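Local coordinates for DUF2235 domain-containing protein (Pseudomonas aeruginosa, PDB 4O5P) that probably hydrolyses membrane phospholipids as Tle1, a phospholipase effector delivered by the type VI secretion system, at residues Y373-G377 and F457-Q461. Residues are numbered along the deposited sequence.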
loop_
_atom_site.group_PDB
_atom_site.type_symbol
_atom_site.label_atom_id
_atom_site.label_comp_id
_atom_site.label_asym_id
_atom_site.label_seq_id
_atom_site.Cartn_x
_atom_site.Cartn_y
_atom_site.Cartn_z
ATOM N N TYR A 373 4.105 8.407 12.983
ATOM C CA TYR A 373 5.527 8.433 13.324
ATOM C C TYR A 373 6.396 8.359 12.080
ATOM O O TYR A 373 6.161 7.518 11.201
ATOM C CB TYR A 373 5.879 7.262 14.235
ATOM C CG TYR A 373 5.405 7.419 15.655
ATOM C CD1 TYR A 373 6.064 8.268 16.541
ATOM C CD2 TYR A 373 4.306 6.701 16.118
ATOM C CE1 TYR A 373 5.630 8.404 17.867
ATOM C CE2 TYR A 373 3.876 6.827 17.420
ATOM C CZ TYR A 373 4.533 7.684 18.285
ATOM O OH TYR A 373 4.091 7.795 19.582
ATOM N N ALA A 374 7.399 9.237 12.013
ATOM C CA ALA A 374 8.368 9.227 10.913
ATOM C C ALA A 374 9.475 8.210 11.203
ATOM O O ALA A 374 10.057 8.231 12.293
ATOM C CB ALA A 374 8.969 10.598 10.720
ATOM N N TYR A 375 9.754 7.344 10.223
ATOM C CA TYR A 375 10.746 6.256 10.313
ATOM C C TYR A 375 11.766 6.311 9.159
ATOM O O TYR A 375 11.447 6.741 8.052
ATOM C CB TYR A 375 10.053 4.872 10.302
ATOM C CG TYR A 375 9.739 4.344 11.688
ATOM C CD1 TYR A 375 8.663 4.838 12.419
ATOM C CD2 TYR A 375 10.528 3.360 12.272
ATOM C CE1 TYR A 375 8.380 4.360 13.710
ATOM C CE2 TYR A 375 10.266 2.896 13.551
ATOM C CZ TYR A 375 9.193 3.397 14.258
ATOM O OH TYR A 375 8.937 2.920 15.525
ATOM N N PRO A 376 12.999 5.844 9.411
ATOM C CA PRO A 376 14.044 5.862 8.385
ATOM C C PRO A 376 13.867 4.699 7.432
ATOM O O PRO A 376 13.225 3.709 7.802
ATOM C CB PRO A 376 15.325 5.668 9.207
ATOM C CG PRO A 376 14.884 4.798 10.317
ATOM C CD PRO A 376 13.496 5.298 10.684
ATOM N N GLY A 377 14.432 4.815 6.230
ATOM C CA GLY A 377 14.352 3.765 5.231
ATOM C C GLY A 377 13.326 4.032 4.153
ATOM O O GLY A 377 12.593 5.018 4.191
ATOM N N PHE A 457 19.669 2.514 14.458
ATOM C CA PHE A 457 18.369 3.148 14.413
ATOM C C PHE A 457 18.361 4.341 15.357
ATOM O O PHE A 457 17.993 5.442 14.980
ATOM C CB PHE A 457 17.260 2.165 14.808
ATOM C CG PHE A 457 15.929 2.820 14.963
ATOM C CD1 PHE A 457 15.551 3.379 16.180
ATOM C CD2 PHE A 457 15.069 2.915 13.881
ATOM C CE1 PHE A 457 14.328 4.011 16.315
ATOM C CE2 PHE A 457 13.838 3.536 14.009
ATOM C CZ PHE A 457 13.467 4.085 15.229
ATOM N N ASN A 458 18.760 4.130 16.601
ATOM C CA ASN A 458 18.763 5.228 17.556
ATOM C C ASN A 458 19.666 6.404 17.155
ATOM O O ASN A 458 19.394 7.539 17.522
ATOM C CB ASN A 458 19.080 4.711 18.959
ATOM C CG ASN A 458 17.960 3.839 19.519
ATOM O OD1 ASN A 458 16.788 4.030 19.188
ATOM N ND2 ASN A 458 18.320 2.872 20.369
ATOM N N ALA A 459 20.723 6.155 16.386
ATOM C CA ALA A 459 21.528 7.287 15.907
ATOM C C ALA A 459 20.689 8.122 14.942
ATOM O O ALA A 459 20.648 9.376 15.014
ATOM C CB ALA A 459 22.803 6.804 15.240
ATOM N N TRP A 460 20.003 7.424 14.039
ATOM C CA TRP A 460 19.055 8.127 13.190
ATOM C C TRP A 460 18.004 8.877 14.016
ATOM O O TRP A 460 17.750 10.062 13.802
ATOM C CB TRP A 460 18.371 7.172 12.214
ATOM C CG TRP A 460 17.444 7.914 11.320
ATOM C CD1 TRP A 460 17.758 8.539 10.145
ATOM C CD2 TRP A 460 16.062 8.173 11.554
ATOM N NE1 TRP A 460 16.644 9.141 9.618
ATOM C CE2 TRP A 460 15.583 8.932 10.468
ATOM C CE3 TRP A 460 15.167 7.812 12.570
ATOM C CZ2 TRP A 460 14.253 9.349 10.364
ATOM C CZ3 TRP A 460 13.847 8.241 12.483
ATOM C CH2 TRP A 460 13.402 8.992 11.379
ATOM N N GLN A 461 17.396 8.190 14.973
ATOM C CA GLN A 461 16.300 8.766 15.727
ATOM C C GLN A 461 16.742 10.035 16.434
ATOM O O GLN A 461 16.005 11.025 16.482
ATOM C CB GLN A 461 15.776 7.757 16.738
ATOM C CG GLN A 461 14.437 8.133 17.345
ATOM C CD GLN A 461 14.546 9.149 18.468
ATOM O OE1 GLN A 461 15.569 9.233 19.154
ATOM N NE2 GLN A 461 13.486 9.928 18.663
#
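P376 lies flat over one face of the W460 indole: its CB sits 3.5 Å from the centroid of the five-membered ring and 11° off the ring normal, a well-centred CH-pi contact. The pyrrolidine continues over the six-membered ring, where P376 CD comes within 3.5 Å of W460 CZ3. P376 CA and W460 CA are 7.3 Å apart, and both CA-to-CB bonds point toward the opposing segment. The far end of the indole meets the strand backbone, with W460 CH2 3.6 Å from A374 O near the ring plane and 3.8 Å from Y375 C. F457 brings its CE2 to 3.8 Å from P376 CD and 3.7 Å from Y375 CE2. The Y375 and F457 rings, 5.7 Å between centroids with planes at 40°, pack obliquely.

No hydrogen bond crosses between the segments; they bury 240 Å², both sides summed, and the side-chain contacts are apolar. The polar tips bond elsewhere, W460 NE1 to E476 and Y375 OH to H409. The side chain of Y375 lies near, without touching, S237, H379 and D281, whose charge-relay geometry is consistent with the Ser-His-Asp triad of an alpha/beta-hydrolase fold.

The axes of strand 373-375 and helix 457-461 approach to 10.7 Å, with 123° between their N-to-C directions. The contact packs a strand end of the hydrolase-like catalytic part against helix 451-463 of the Tle1-like C-terminal region. Strand 370-375 pairs in parallel with 7-10 and 331-336; I405 of helix 403-416 touches Y375 and F457, while L651 and L654 of helix 649-657 pack against W460.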